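Local coordinates for RAP1B (Serratia marcescens, PDB 4AX2), which probably acts as a resistance (immunity) protein that protects Serratia marcescens from a toxin delivered by its own type VI secretion system, most likely an amidase, at residues P32-V37 and E119-S124; K38-S43 and E69-D74; L42-A47 and E80-L85; A47-S52 and K88-I93. One frame throughout, in Å; residues are numbered along the deposited sequence. Where two conformers were deposited one is given.

Contact 1 (P32-V37 and E119-S124); sequences PYHQVV and ELDKLS. With EDO (1,2-ethanediol), chain G.
His34 and Val37, on the first turns of helix 33-49, receive Ser124 of helix 118-126 in a helix-helix crossing within an all-helical fold. The short axes come within 8.8 Å at 125°, so the N-to-C directions are opposed but well short of antiparallel, and the small serine lets the backbones close up where His34 and Ser124 meet. Van der Waals packing makes up most of the contact. Ser124 CB rests 3.3 Å from His34 O, while its CA and CB lie against the isopropyl group of Val37, the two CB atoms being 3.9 Å apart. Ser124 O, which has no hydrogen-bond partner in the model, is approached instead by carbon: Val37 CG2, and a CA-H...O contact from His34 CA at 3.6 Å.

Polar links run on one flank through a single bridging water. It lies in the plane of the His34 ring, at its edge, 2.7 Å from ND1, and donates to Ser124 OG and to Asp121 OD1 in one of the two aspartate conformers. The imidazole is swung there by a chi1 of 60°, which sets CG between the backbone N and the carbonyl carbon. His34 ND1 and Asp121 OD1 stay 4.4 Å apart, linked through the water.

Elsewhere, Val37 and Leu123 both pack on Ile82 of helix 75-89. Ser124 OG accepts from the water and donates in turn to its own helix, reaching Asp121 O at 2.7 Å with a tilt of 30° from the carbonyl plane.

Contact 2 (K38-S43 and E69-D74); sequences KELALS and EWMPFD
Leu40 and Met71 make the close part of this contact, a small apolar meeting between the middle of helix 33-49 and the loop that joins helix 55-67 to helix 75-89. One methyl does the touching on each side: Leu40 CD1 stands 3.7 Å from Met71 CE, and the two side chains cross at about a right angle. The methionine reaches so far because its chain is extended beyond CG (chi2 168°, chi3 172°), which carries the terminal methyl inward to the helix across the 10.6 Å between the CA atoms of Leu40 and Met71. Both residues are buried.

The second half is looser. Leu40 CD1 comes only to 4.5 Å from Phe73 CE2, approaching the ring obliquely, and Phe73 itself remains partly exposed. Pro72, between the two hydrophobic residues, is the centre of an inverse gamma turn, with a weak bond from Phe73 N to Met71 O. This kink at the proline is consistent with the side chains of Met71 and Phe73 both pointing toward the helix.

The neighbouring regular structure is helical, with no strands. Met67 and Arg68 also pack on Leu40, and Met71 continues along helix 33-49 to Val36 and Val37. The loop thus touches helix 33-49 on the one hand and, through backbone hydrogen bonds between Pro72 and Ala129 and between Asp74 and Leu127, is joined on the other to the chain beyond helix 118-126.

Contact 3 (L42-A47 and E80-L85); sequences LSRCLA and EKINVL
Arg44 and Asn83 are the closest CA pair of segments 42-47 and 80-85, two helical turns, yet their CA atoms are still 8.4 Å apart, a gap that side chains must bridge. Arg44 does so by running out extended through chi2 and then bending at chi3 (-64°), which brings the guanidinium past the amide of Asn83. Arg44 NH1 donates to Asn83 OD1 at 3.0 Å with a fairly straight N-H...O angle of 161°. The acceptor lies at the edge of the guanidinium, near its plane, but the amide is turned almost perpendicular to it, so the donor arrives tilted 27° from the carbonyl plane. Arg44 CD also lies close to Asn83 OD1, at 3.2 Å.

This polar link joins helix 33-49 to helix 75-89 in the all-helical fold of the immunity protein, next to Cys45, which forms the disulfide with Cys111 of helix 107-116. Arg44 is shared: NH2 bonds Asn65 OD1 of helix 55-67, and Asp79 offers NH1 a long, weak ion pair. The guanidinium thus ties three helices. Ile82 CG2, buried, approaches Arg44 NH1 obliquely at 4.4 Å, while the rest of that side chain leads off toward Leu120 and Leu123 of helix 118-126.

Contact 4 (A47-S52 and K88-I93); sequences AQVSDS and KYKSRI. With EDO (1,2-ethanediol), chain G.
Lys90 meets Gln48 and Val49 by way of an unusual start to its side chain: chi1 of 67° places CG between the backbone N and the carbonyl carbon, after which every torsion is close to trans and the chain runs straight out to the ammonium group. Gln48, with chi1 of -67° and an extended chain of its own, crosses it at about a right angle.

NZ therefore arrives at the amide oxygen, donating to Gln48 OE1 at 2.9 Å. It comes from above the carbonyl plane, 40° out of it. A bridging water extends the link, lying 2.9 Å from Lys90 NZ, from which it accepts, and 2.8 Å from Gln48 O, to which it donates. Asp87 adds a salt bridge to Lys90 NZ, which would be expected to favour the charged form of the lysine. Along the root of the side chain the contact is apolar: Val49 CG1 packs on Lys90 CB at 3.7 Å, the two side chains sliding past each other in opposite directions. Val49 reaches further, to Val107 and Cys111 of helix 107-116.

Tyr89 takes a different course, its hydroxyl lying near a bound ethanediol, although the modelled separation is too short to be trusted. Asn110 ND2, from helix 107-116, bonds both Lys90 O and Arg92 O. Asp51 forms a salt bridge with Lys54 of the second subunit. A type I beta turn from Tyr89 to Arg92, weakly closed, thus sits at the end of helix 75-89, joined by a lysine to the last part of helix 33-49 at the protein surface.

Overall arrangement
Followed from the N terminus, helix 33-49 supplies the first segment of all four contacts in succession; after contact 1, the partners step forward through 69-74, 80-85 and 88-93. Contact 1 closes the longest loop, back from helix 118-126, and the other three nest inside it. Contacts 2 and 3 start from overlapping segments, sharing Leu42 and Ser43, and end in the loop 69-74 and in helix 75-89. Contact 4, beginning at the end of the shared helix, crosses both, since its segments alternate with theirs. Ile82 of contact 3 also packs on side chains of contacts 1 and 2, whereas contact 4 lies near the surface, about 20 Å from contact 1, centre to centre.

Contact 1 (P32-V37 and E119-S124)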
# COMPACT_ATOMS: atom_id res chain seq x y z
N PRO A 32 3.75 -14.70 -3.31
CA PRO A 32 4.29 -15.51 -2.23
C PRO A 32 3.60 -15.15 -0.92
O PRO A 32 3.30 -13.97 -0.69
CB PRO A 32 5.77 -15.11 -2.19
CG PRO A 32 5.80 -13.76 -2.76
CD PRO A 32 4.74 -13.74 -3.83
N TYR A 33 3.37 -16.16 -0.07
CA TYR A 33 2.64 -15.96 1.17
C TYR A 33 3.19 -14.81 2.06
O TYR A 33 2.40 -14.11 2.68
CB TYR A 33 2.60 -17.24 1.99
CG TYR A 33 1.78 -18.38 1.39
CD1 TYR A 33 0.53 -18.14 0.81
CD2 TYR A 33 2.23 -19.69 1.45
CE1 TYR A 33 -0.24 -19.19 0.30
CE2 TYR A 33 1.48 -20.73 0.93
CZ TYR A 33 0.25 -20.49 0.37
OH TYR A 33 -0.49 -21.53 -0.12
N HIS A 34 4.52 -14.65 2.12
CA HIS A 34 5.07 -13.58 2.94
C HIS A 34 4.57 -12.22 2.48
O HIS A 34 4.27 -11.36 3.30
CB HIS A 34 6.61 -13.62 3.02
CG HIS A 34 7.33 -13.48 1.69
ND1 HIS A 34 7.63 -12.28 1.14
CD2 HIS A 34 7.85 -14.44 0.83
CE1 HIS A 34 8.28 -12.46 -0.01
NE2 HIS A 34 8.43 -13.78 -0.20
N GLN A 35 4.39 -12.05 1.17
CA GLN A 35 3.79 -10.82 0.65
C GLN A 35 2.34 -10.63 1.06
O GLN A 35 1.93 -9.52 1.36
CB GLN A 35 3.93 -10.75 -0.87
CG GLN A 35 3.50 -9.41 -1.45
CD GLN A 35 4.38 -8.24 -1.01
OE1 GLN A 35 5.61 -8.33 -1.05
NE2 GLN A 35 3.76 -7.13 -0.60
N VAL A 36 1.56 -11.71 1.09
CA VAL A 36 0.16 -11.62 1.53
C VAL A 36 0.06 -11.09 2.95
O VAL A 36 -0.83 -10.29 3.25
CB VAL A 36 -0.57 -12.96 1.45
CG1 VAL A 36 -2.04 -12.79 1.86
CG2 VAL A 36 -0.44 -13.54 0.04
N VAL A 37 0.97 -11.51 3.82
CA VAL A 37 1.01 -11.01 5.18
C VAL A 37 1.23 -9.49 5.17
O VAL A 37 0.61 -8.78 5.95
CB VAL A 37 2.13 -11.68 5.99
CG1 VAL A 37 2.24 -11.03 7.36
CG2 VAL A 37 1.87 -13.20 6.11
N GLU A 119 11.57 -5.09 9.34
CA GLU A 119 10.91 -5.74 10.47
C GLU A 119 9.67 -6.52 10.02
O GLU A 119 9.45 -7.69 10.41
CB GLU A 119 10.52 -4.69 11.52
CG GLU A 119 11.68 -4.11 12.32
CD GLU A 119 12.36 -2.89 11.69
OE1 GLU A 119 12.18 -2.58 10.48
OE2 GLU A 119 13.12 -2.21 12.45
N LEU A 120 8.84 -5.88 9.20
CA LEU A 120 7.67 -6.56 8.66
C LEU A 120 8.12 -7.66 7.69
O LEU A 120 7.53 -8.73 7.68
CB LEU A 120 6.70 -5.58 7.97
CG LEU A 120 5.47 -6.24 7.33
CD1 LEU A 120 4.62 -7.00 8.37
CD2 LEU A 120 4.64 -5.19 6.59
N ASP A 121 9.16 -7.41 6.90
CA ASP A 121 9.62 -8.44 5.97
C ASP A 121 10.03 -9.72 6.74
O ASP A 121 9.64 -10.83 6.36
CB ASP A 121 10.75 -7.97 5.07
CG ASP A 121 11.15 -9.02 4.05
OD1 ASP A 121 10.32 -9.40 3.20
OD2 ASP A 121 12.30 -9.46 4.12
N LYS A 122 10.77 -9.55 7.82
CA LYS A 122 11.18 -10.68 8.68
C LYS A 122 9.96 -11.37 9.29
O LYS A 122 9.81 -12.59 9.21
CB LYS A 122 12.13 -10.16 9.78
CG LYS A 122 12.64 -11.23 10.74
CD LYS A 122 13.81 -10.72 11.58
CE LYS A 122 14.33 -11.78 12.54
NZ LYS A 122 15.52 -11.33 13.33
N LEU A 123 9.06 -10.58 9.89
CA LEU A 123 7.86 -11.15 10.54
C LEU A 123 6.95 -11.87 9.56
O LEU A 123 6.39 -12.91 9.89
CB LEU A 123 7.08 -10.08 11.31
CG LEU A 123 5.82 -10.49 12.08
CD1 LEU A 123 6.15 -11.47 13.21
CD2 LEU A 123 5.15 -9.25 12.64
N SER A 124 6.82 -11.33 8.34
CA SER A 124 5.96 -11.87 7.30
C SER A 124 6.31 -13.32 6.90
O SER A 124 5.45 -14.09 6.46
CB SER A 124 5.97 -10.97 6.05
OG SER A 124 7.17 -11.08 5.29
C1 EDO G . 11.62 1.56 9.43
O1 EDO G . 11.78 0.50 10.36
C2 EDO G . 11.93 1.03 8.06
O2 EDO G . 12.21 2.13 7.21
O HOH W 1 7.40 -10.14 2.77

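Contact 2 (K38-S43 and E69-D74)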
# COMPACT_ATOMS: atom_id res chain seq x y z
N LYS A 38 2.11 -9.02 4.30
CA LYS A 38 2.37 -7.56 4.20
C LYS A 38 1.14 -6.80 3.71
O LYS A 38 0.87 -5.72 4.19
CB LYS A 38 3.58 -7.25 3.32
CG LYS A 38 4.87 -7.87 3.84
CD LYS A 38 6.11 -7.02 3.57
CE LYS A 38 6.43 -6.85 2.08
NZ LYS A 38 7.53 -5.85 1.80
N GLU A 39 0.39 -7.39 2.78
CA GLU A 39 -0.86 -6.78 2.32
C GLU A 39 -1.84 -6.66 3.48
O GLU A 39 -2.54 -5.65 3.61
CB GLU A 39 -1.53 -7.59 1.21
CG GLU A 39 -0.66 -7.92 0.01
CD GLU A 39 -0.12 -6.70 -0.69
OE1 GLU A 39 -0.93 -6.03 -1.37
OE2 GLU A 39 1.10 -6.47 -0.63
N LEU A 40 -1.91 -7.70 4.31
CA LEU A 40 -2.79 -7.66 5.48
C LEU A 40 -2.35 -6.53 6.41
O LEU A 40 -3.16 -5.72 6.86
CB LEU A 40 -2.77 -9.01 6.22
CG LEU A 40 -3.62 -9.14 7.49
CD1 LEU A 40 -3.93 -10.62 7.74
CD2 LEU A 40 -2.93 -8.54 8.72
N ALA A 41 -1.04 -6.49 6.69
CA ALA A 41 -0.49 -5.49 7.60
C ALA A 41 -0.73 -4.06 7.11
O ALA A 41 -1.15 -3.21 7.89
CB ALA A 41 1.01 -5.73 7.82
N LEU A 42 -0.48 -3.81 5.84
CA LEU A 42 -0.74 -2.49 5.24
C LEU A 42 -2.22 -2.11 5.35
O LEU A 42 -2.57 -1.02 5.81
CB LEU A 42 -0.28 -2.51 3.77
CG LEU A 42 -0.58 -1.25 2.94
CD1 LEU A 42 -0.06 0.02 3.62
CD2 LEU A 42 0.00 -1.39 1.55
N SER A 43 -3.10 -3.03 4.93
CA SER A 43 -4.54 -2.76 4.94
C SER A 43 -5.03 -2.45 6.35
O SER A 43 -5.80 -1.52 6.56
CB SER A 43 -5.33 -3.94 4.35
OG SER A 43 -4.94 -4.22 3.01
N GLU A 69 -7.68 -15.72 4.30
CA GLU A 69 -8.22 -16.88 3.59
C GLU A 69 -7.21 -17.44 2.58
O GLU A 69 -7.27 -18.61 2.24
CB GLU A 69 -9.56 -16.54 2.90
CG GLU A 69 -10.23 -17.73 2.21
CD GLU A 69 -11.69 -17.51 1.80
OE1 GLU A 69 -12.16 -16.35 1.80
OE2 GLU A 69 -12.37 -18.51 1.46
N TRP A 70 -6.25 -16.61 2.13
CA TRP A 70 -5.40 -16.97 1.00
C TRP A 70 -3.99 -17.31 1.38
O TRP A 70 -3.10 -17.35 0.52
CB TRP A 70 -5.46 -15.87 -0.06
CG TRP A 70 -6.89 -15.48 -0.29
CD1 TRP A 70 -7.53 -14.28 0.04
CD2 TRP A 70 -7.96 -16.35 -0.78
NE1 TRP A 70 -8.86 -14.33 -0.27
CE2 TRP A 70 -9.19 -15.57 -0.76
CE3 TRP A 70 -8.00 -17.66 -1.25
CZ2 TRP A 70 -10.39 -16.08 -1.19
CZ3 TRP A 70 -9.23 -18.18 -1.68
CH2 TRP A 70 -10.40 -17.41 -1.65
N MET A 71 -3.77 -17.58 2.66
CA MET A 71 -2.47 -17.99 3.17
C MET A 71 -2.58 -18.85 4.42
O MET A 71 -3.49 -18.66 5.22
CB MET A 71 -1.63 -16.75 3.50
CG MET A 71 -2.35 -15.75 4.40
SD MET A 71 -1.17 -14.53 5.01
CE MET A 71 -2.31 -13.39 5.82
N PRO A 72 -1.61 -19.77 4.63
CA PRO A 72 -1.59 -20.59 5.84
C PRO A 72 -1.00 -19.79 7.02
O PRO A 72 0.10 -20.07 7.50
CB PRO A 72 -0.74 -21.79 5.43
CG PRO A 72 0.23 -21.23 4.46
CD PRO A 72 -0.51 -20.12 3.72
N PHE A 73 -1.76 -18.78 7.44
CA PHE A 73 -1.34 -17.77 8.40
C PHE A 73 -1.49 -18.30 9.82
O PHE A 73 -2.44 -19.05 10.13
CB PHE A 73 -2.26 -16.56 8.21
CG PHE A 73 -1.92 -15.37 9.05
CD1 PHE A 73 -0.68 -14.75 8.96
CD2 PHE A 73 -2.87 -14.83 9.91
CE1 PHE A 73 -0.39 -13.63 9.70
CE2 PHE A 73 -2.58 -13.71 10.68
CZ PHE A 73 -1.33 -13.11 10.59
N ASP A 74 -0.60 -17.89 10.71
CA ASP A 74 -0.67 -18.35 12.10
C ASP A 74 -1.53 -17.33 12.87
O ASP A 74 -1.03 -16.33 13.37
CB ASP A 74 0.76 -18.54 12.64
CG ASP A 74 1.57 -19.58 11.81
OD1 ASP A 74 0.98 -20.36 11.02
OD2 ASP A 74 2.82 -19.62 11.95

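Contact 3 (L42-A47 and E80-L85)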
# COMPACT_ATOMS: atom_id res chain seq x y z
N LEU A 42 -0.48 -3.81 5.84
CA LEU A 42 -0.74 -2.49 5.24
C LEU A 42 -2.22 -2.11 5.35
O LEU A 42 -2.57 -1.02 5.81
CB LEU A 42 -0.28 -2.51 3.77
CG LEU A 42 -0.58 -1.25 2.94
CD1 LEU A 42 -0.06 0.02 3.62
CD2 LEU A 42 0.00 -1.39 1.55
N SER A 43 -3.10 -3.03 4.93
CA SER A 43 -4.54 -2.76 4.94
C SER A 43 -5.03 -2.45 6.35
O SER A 43 -5.80 -1.52 6.56
CB SER A 43 -5.33 -3.94 4.35
OG SER A 43 -4.94 -4.22 3.01
N ARG A 44 -4.59 -3.23 7.33
CA ARG A 44 -4.99 -2.98 8.71
C ARG A 44 -4.40 -1.69 9.28
O ARG A 44 -5.06 -0.98 10.01
CB ARG A 44 -4.66 -4.18 9.60
CG ARG A 44 -5.20 -4.02 11.01
CD ARG A 44 -5.06 -5.28 11.83
NE ARG A 44 -5.86 -6.37 11.29
CZ ARG A 44 -5.60 -7.66 11.51
NH1 ARG A 44 -4.56 -8.03 12.26
NH2 ARG A 44 -6.40 -8.57 11.00
N CYS A 45 -3.17 -1.36 8.91
CA CYS A 45 -2.58 -0.09 9.31
C CYS A 45 -3.46 1.05 8.79
O CYS A 45 -3.82 1.97 9.54
CB CYS A 45 -1.15 0.02 8.76
SG CYS A 45 -0.23 1.47 9.32
N LEU A 46 -3.86 0.95 7.52
CA LEU A 46 -4.71 1.97 6.91
C LEU A 46 -6.06 2.06 7.62
O LEU A 46 -6.54 3.16 7.86
CB LEU A 46 -4.90 1.69 5.42
CG LEU A 46 -3.62 1.81 4.58
CD1 LEU A 46 -3.83 1.29 3.15
CD2 LEU A 46 -3.16 3.26 4.57
N ALA A 47 -6.65 0.92 7.97
CA ALA A 47 -7.89 0.89 8.78
C ALA A 47 -7.72 1.61 10.12
O ALA A 47 -8.62 2.35 10.55
CB ALA A 47 -8.34 -0.54 9.02
N GLU A 80 -1.77 -10.56 16.99
CA GLU A 80 -1.16 -9.57 17.88
C GLU A 80 0.28 -9.26 17.50
O GLU A 80 0.72 -8.15 17.71
CB GLU A 80 -1.28 -9.97 19.35
CG GLU A 80 -2.71 -10.11 19.83
CD GLU A 80 -3.58 -8.86 19.62
OE1 GLU A 80 -3.04 -7.75 19.42
OE2 GLU A 80 -4.83 -9.02 19.67
N LYS A 81 1.01 -10.22 16.94
CA LYS A 81 2.37 -9.93 16.49
C LYS A 81 2.33 -8.85 15.40
O LYS A 81 3.07 -7.86 15.48
CB LYS A 81 3.09 -11.20 16.02
CG LYS A 81 3.61 -12.05 17.17
CD LYS A 81 4.57 -13.14 16.72
CE LYS A 81 5.24 -13.86 17.89
NZ LYS A 81 6.36 -13.07 18.51
N ILE A 82 1.46 -9.02 14.40
CA ILE A 82 1.25 -7.98 13.36
C ILE A 82 0.78 -6.66 13.97
O ILE A 82 1.26 -5.60 13.62
CB ILE A 82 0.23 -8.45 12.30
CG1 ILE A 82 0.86 -9.52 11.40
CG2 ILE A 82 -0.28 -7.28 11.44
CD1 ILE A 82 2.00 -8.98 10.53
N ASN A 83 -0.17 -6.74 14.91
CA ASN A 83 -0.75 -5.53 15.46
C ASN A 83 0.24 -4.76 16.32
O ASN A 83 0.28 -3.55 16.24
CB ASN A 83 -2.05 -5.83 16.21
CG ASN A 83 -3.20 -6.09 15.25
OD1 ASN A 83 -2.99 -6.25 14.05
ND2 ASN A 83 -4.41 -6.16 15.79
N VAL A 84 1.04 -5.45 17.12
CA VAL A 84 2.11 -4.78 17.86
C VAL A 84 3.08 -4.05 16.88
O VAL A 84 3.44 -2.89 17.11
CB VAL A 84 2.88 -5.76 18.77
CG1 VAL A 84 4.15 -5.11 19.29
CG2 VAL A 84 2.01 -6.21 19.96
N LEU A 85 3.47 -4.71 15.80
CA LEU A 85 4.35 -4.08 14.80
C LEU A 85 3.69 -2.85 14.16
O LEU A 85 4.31 -1.78 14.08
CB LEU A 85 4.82 -5.09 13.77
CG LEU A 85 5.86 -4.56 12.78
CD1 LEU A 85 7.10 -4.07 13.51
CD2 LEU A 85 6.16 -5.64 11.76

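Contact 4 (A47-S52 and K88-I93)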
# COMPACT_ATOMS: atom_id res chain seq x y z
N ALA A 47 -6.65 0.92 7.97
CA ALA A 47 -7.89 0.89 8.78
C ALA A 47 -7.72 1.61 10.12
O ALA A 47 -8.62 2.35 10.55
CB ALA A 47 -8.34 -0.54 9.02
N GLN A 48 -6.58 1.42 10.77
CA GLN A 48 -6.35 1.97 12.11
C GLN A 48 -6.04 3.46 12.12
O GLN A 48 -6.36 4.15 13.08
CB GLN A 48 -5.26 1.19 12.85
CG GLN A 48 -5.68 -0.23 13.18
CD GLN A 48 -4.61 -1.03 13.89
OE1 GLN A 48 -3.61 -0.47 14.34
NE2 GLN A 48 -4.82 -2.35 14.02
N VAL A 49 -5.47 3.97 11.04
CA VAL A 49 -5.12 5.40 10.97
C VAL A 49 -6.21 6.28 10.37
O VAL A 49 -6.04 7.50 10.27
CB VAL A 49 -3.79 5.64 10.25
CG1 VAL A 49 -2.67 4.88 10.95
CG2 VAL A 49 -3.90 5.28 8.77
N SER A 50 -7.32 5.67 9.97
CA SER A 50 -8.44 6.39 9.41
C SER A 50 -9.56 6.32 10.45
O SER A 50 -9.37 5.75 11.53
CB SER A 50 -8.84 5.82 8.04
OG SER A 50 -8.99 4.42 8.06
N ASP A 51 -10.70 6.88 10.15
CA ASP A 51 -11.77 7.01 11.18
C ASP A 51 -12.41 5.64 11.38
O ASP A 51 -13.03 5.15 10.44
CB ASP A 51 -12.85 7.98 10.68
CG ASP A 51 -12.74 9.37 11.27
OD1 ASP A 51 -11.80 10.12 10.91
OD2 ASP A 51 -13.64 9.73 12.06
N SER A 52 -12.31 5.01 12.56
CA SER A 52 -12.95 3.67 12.78
C SER A 52 -14.45 3.64 12.45
O SER A 52 -14.98 2.61 12.01
CB SER A 52 -12.71 3.12 14.22
OG SER A 52 -13.46 3.80 15.21
N LYS A 88 3.98 0.09 16.33
CA LYS A 88 5.31 0.71 16.37
C LYS A 88 5.56 1.68 15.20
O LYS A 88 6.51 2.48 15.25
CB LYS A 88 6.39 -0.38 16.47
CG LYS A 88 6.31 -1.14 17.80
CD LYS A 88 7.39 -2.22 17.93
CE LYS A 88 7.19 -3.08 19.17
NZ LYS A 88 8.06 -4.30 19.14
N TYR A 89 4.69 1.65 14.18
CA TYR A 89 4.82 2.51 12.98
C TYR A 89 3.74 3.59 12.83
O TYR A 89 4.04 4.73 12.44
CB TYR A 89 4.86 1.64 11.72
CG TYR A 89 6.21 1.00 11.54
CD1 TYR A 89 6.57 -0.12 12.26
CD2 TYR A 89 7.14 1.54 10.66
CE1 TYR A 89 7.83 -0.69 12.14
CE2 TYR A 89 8.41 0.97 10.52
CZ TYR A 89 8.75 -0.14 11.26
OH TYR A 89 9.99 -0.73 11.14
N LYS A 90 2.49 3.26 13.15
CA LYS A 90 1.34 4.02 12.67
C LYS A 90 1.19 5.44 13.21
O LYS A 90 0.59 6.28 12.53
CB LYS A 90 0.05 3.25 12.94
CG LYS A 90 -0.29 3.10 14.41
CD LYS A 90 -1.65 2.43 14.57
CE LYS A 90 -2.11 2.41 16.02
NZ LYS A 90 -3.38 1.66 16.26
N SER A 91 1.73 5.69 14.41
CA SER A 91 1.49 6.91 15.19
C SER A 91 2.70 7.79 15.22
O SER A 91 2.70 8.83 15.88
CB SER A 91 1.14 6.59 16.65
OG SER A 91 0.07 5.70 16.73
N ARG A 92 3.74 7.40 14.48
CA ARG A 92 4.96 8.18 14.49
C ARG A 92 4.68 9.60 14.05
O ARG A 92 3.81 9.87 13.21
CB ARG A 92 6.06 7.54 13.65
CG ARG A 92 6.52 6.18 14.13
CD ARG A 92 6.99 6.14 15.58
NE ARG A 92 8.22 6.91 15.79
CZ ARG A 92 9.46 6.46 15.58
NH1 ARG A 92 9.67 5.22 15.12
NH2 ARG A 92 10.50 7.26 15.81
N ILE A 93 5.38 10.51 14.70
CA ILE A 93 5.31 11.92 14.36
C ILE A 93 6.39 12.13 13.31
O ILE A 93 7.57 11.83 13.54
CB ILE A 93 5.57 12.82 15.58
CG1 ILE A 93 4.59 12.48 16.72
CG2 ILE A 93 5.44 14.28 15.17
CD1 ILE A 93 5.02 12.97 18.09
C1 EDO G . 11.62 1.56 9.43
O1 EDO G . 11.78 0.50 10.36
C2 EDO G . 11.93 1.03 8.06
O2 EDO G . 12.21 2.13 7.21
O HOH W 2 -4.86 3.98 15.47